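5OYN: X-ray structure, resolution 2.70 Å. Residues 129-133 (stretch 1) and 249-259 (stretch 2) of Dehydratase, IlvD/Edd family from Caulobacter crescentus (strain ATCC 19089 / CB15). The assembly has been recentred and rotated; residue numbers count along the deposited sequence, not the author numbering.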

# COMPACT_ATOMS: atom_id res chain seq x y z
N ASP A 129 -13.82 15.77 -13.68
CA ASP A 129 -14.74 16.86 -13.37
C ASP A 129 -14.11 17.91 -12.47
O ASP A 129 -14.01 19.08 -12.84
CB ASP A 129 -16.01 16.31 -12.73
CG ASP A 129 -16.78 15.46 -13.68
OD1 ASP A 129 -16.80 15.83 -14.89
OD2 ASP A 129 -17.35 14.43 -13.24
N ALA A 130 -13.72 17.51 -11.26
CA ALA A 130 -13.01 18.37 -10.34
C ALA A 130 -11.66 17.74 -10.04
O ALA A 130 -11.38 16.60 -10.42
CB ALA A 130 -13.82 18.58 -9.05
N VAL A 131 -10.80 18.50 -9.35
CA VAL A 131 -9.45 18.03 -9.04
C VAL A 131 -9.06 18.42 -7.62
O VAL A 131 -9.51 19.43 -7.07
CB VAL A 131 -8.43 18.57 -10.06
CG1 VAL A 131 -8.21 20.04 -9.85
CG2 VAL A 131 -7.12 17.79 -9.95
N VAL A 132 -8.24 17.57 -7.01
CA VAL A 132 -7.58 17.86 -5.75
C VAL A 132 -6.09 17.91 -6.04
O VAL A 132 -5.49 16.88 -6.40
CB VAL A 132 -7.90 16.82 -4.68
CG1 VAL A 132 -7.10 17.11 -3.42
CG2 VAL A 132 -9.39 16.82 -4.40
N LEU A 133 -5.50 19.09 -5.92
CA LEU A 133 -4.09 19.31 -6.22
C LEU A 133 -3.30 19.07 -4.94
O LEU A 133 -3.46 19.80 -3.95
CB LEU A 133 -3.86 20.73 -6.75
CG LEU A 133 -4.67 21.20 -7.96
CD1 LEU A 133 -4.52 22.68 -8.14
CD2 LEU A 133 -4.25 20.48 -9.22
N LYS A 249 -11.32 16.24 4.92
CA LYS A 249 -12.26 17.33 4.69
C LYS A 249 -12.05 17.97 3.32
O LYS A 249 -13.02 18.39 2.68
CB LYS A 249 -12.15 18.36 5.81
CG LYS A 249 -12.97 17.91 7.03
CD LYS A 249 -12.32 18.35 8.33
CE LYS A 249 -13.02 17.70 9.54
NZ LYS A 249 -12.16 17.62 10.79
N THR A 250 -10.82 18.00 2.83
CA THR A 250 -10.60 18.48 1.47
C THR A 250 -11.27 17.57 0.46
O THR A 250 -11.80 18.04 -0.55
CB THR A 250 -9.11 18.61 1.20
OG1 THR A 250 -8.53 19.55 2.12
CG2 THR A 250 -8.89 19.11 -0.21
N GLY A 251 -11.28 16.27 0.72
CA GLY A 251 -11.95 15.36 -0.20
C GLY A 251 -13.45 15.54 -0.21
O GLY A 251 -14.09 15.50 -1.26
N GLN A 252 -14.04 15.75 0.97
CA GLN A 252 -15.44 16.14 1.07
C GLN A 252 -15.71 17.43 0.30
O GLN A 252 -16.67 17.51 -0.48
CB GLN A 252 -15.82 16.32 2.53
CG GLN A 252 -16.53 15.14 3.09
CD GLN A 252 -16.72 15.28 4.57
OE1 GLN A 252 -16.05 16.08 5.22
NE2 GLN A 252 -17.65 14.51 5.12
N ARG A 253 -14.88 18.44 0.50
CA ARG A 253 -15.18 19.75 -0.05
C ARG A 253 -15.11 19.76 -1.58
O ARG A 253 -15.81 20.56 -2.22
CB ARG A 253 -14.24 20.79 0.53
CG ARG A 253 -14.54 22.20 0.10
CD ARG A 253 -16.00 22.53 0.36
NE ARG A 253 -16.37 23.82 -0.21
CZ ARG A 253 -17.60 24.32 -0.19
NH1 ARG A 253 -18.59 23.64 0.36
NH2 ARG A 253 -17.83 25.51 -0.74
N ILE A 254 -14.29 18.91 -2.18
CA ILE A 254 -14.06 19.07 -3.61
C ILE A 254 -15.27 18.59 -4.39
O ILE A 254 -15.50 19.05 -5.51
CB ILE A 254 -12.77 18.35 -4.07
CG1 ILE A 254 -12.39 18.73 -5.51
CG2 ILE A 254 -12.92 16.83 -3.96
CD1 ILE A 254 -12.53 20.18 -5.86
N VAL A 255 -16.07 17.68 -3.84
CA VAL A 255 -17.27 17.30 -4.58
C VAL A 255 -18.31 18.42 -4.50
O VAL A 255 -18.98 18.72 -5.50
CB VAL A 255 -17.82 15.94 -4.09
CG1 VAL A 255 -16.73 14.89 -4.04
CG2 VAL A 255 -18.48 16.06 -2.75
N ASP A 256 -18.41 19.08 -3.34
CA ASP A 256 -19.23 20.29 -3.23
C ASP A 256 -18.85 21.31 -4.31
O ASP A 256 -19.71 21.80 -5.04
CB ASP A 256 -19.04 20.91 -1.84
CG ASP A 256 -19.83 20.19 -0.76
OD1 ASP A 256 -20.86 19.55 -1.09
OD2 ASP A 256 -19.42 20.30 0.42
N LEU A 257 -17.56 21.62 -4.42
CA LEU A 257 -17.10 22.54 -5.45
C LEU A 257 -17.45 22.04 -6.85
O LEU A 257 -17.58 22.84 -7.78
CB LEU A 257 -15.60 22.76 -5.35
CG LEU A 257 -14.98 23.44 -4.13
CD1 LEU A 257 -13.50 23.62 -4.42
CD2 LEU A 257 -15.64 24.78 -3.87
N ALA A 258 -17.56 20.73 -7.03
CA ALA A 258 -17.93 20.22 -8.35
C ALA A 258 -19.40 20.46 -8.63
O ALA A 258 -19.78 20.79 -9.76
CB ALA A 258 -17.59 18.74 -8.47
N TYR A 259 -20.26 20.31 -7.61
CA TYR A 259 -21.68 20.49 -7.83
C TYR A 259 -22.04 21.97 -7.97
O TYR A 259 -22.73 22.36 -8.92
CB TYR A 259 -22.47 19.83 -6.69
CG TYR A 259 -22.73 18.35 -6.95
CD1 TYR A 259 -21.91 17.38 -6.41
CD2 TYR A 259 -23.78 17.93 -7.76
CE1 TYR A 259 -22.13 16.03 -6.65
CE2 TYR A 259 -24.01 16.58 -8.00
CZ TYR A 259 -23.18 15.64 -7.44
OH TYR A 259 -23.39 14.29 -7.66

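The closest approach in this contact is made not by two side chains but by a methyl group and a backbone oxygen: Ile254 CD1 lies 3.3 Å from Val131 O. No hydrogen bond crosses between the stretches, so this carbonyl receives nothing polar from the helix; it simply has a methyl packed against it. Val131 turns its own CA-to-CB bond away from the helix, and what it offers to this side is backbone.

The frame is a strand, residues 130-133, laid against a helix, residues 249-259, with more than a hundred residues of chain between them. Their N-to-C directions make an angle of 148°, closer to antiparallel than to parallel, and the axes come within 8.2 Å. Because the directions oppose, the start of the strand meets the late part of the helix: the CA atoms of Ala130 and Ala258 are 5.6 Å apart, while Val132, two residues on, reaches back to Thr250 and Ile254.

Strand alternation sets the first rule. Ala130 and Val132 point toward the helix and Val131 points away, so every second residue supplies a side chain to the contact. The helix answers with its own period: Thr250, Ile254 and Ala258, spaced four apart, all point toward the strand and form one stripe. Leu257 also points toward it, but stops short of contact, with Leu257 CB 5.9 Å from Ala130 CB. Val255 points away.

Ile254 is the centre of the arrangement and gives up more surface to the other stretch than any other residue here. With chi1 t and chi2 p, its CD1 methyl reaches Ala130 CB at 3.8 Å as well as the Val131 carbonyl, while its CG2 methyl meets Val132 CG2 at 3.6 Å. One branched residue thus touches three consecutive strand residues.

Small meets small at the end of the stripe. Ala130 CB and Ala258 CB are 3.8 Å apart, methyl on methyl, and these short side chains are in contact where the two backbones draw near. At the other end the fit is looser: Val132 CG1 and Thr250 CG2 are 4.2 Å apart. Thr250 brings its methyl to the valine, while its hydroxyl is hydrogen-bonded elsewhere in the structure. The contact is therefore apolar in its side chains, and what holds them is close packing and the exclusion of water; all of the residues that touch are buried. The area is modest, 251 Å² summed over both sides.

No polar bond crosses between the stretches; the helix carries its own. Backbone bonds such as Arg253 N to Lys249 O and Tyr259 N to Val255 O, both 2.9 Å, hold the turns that keep the stripe aligned. Out of reach of the strand, Arg253 NH1 and Asp256 OD2 form a salt bridge at 3.4 Å, its hydrogen bond weak, between two partly exposed side chains one turn apart. The pattern to read is charge on the more open side and methyl groups against the strand.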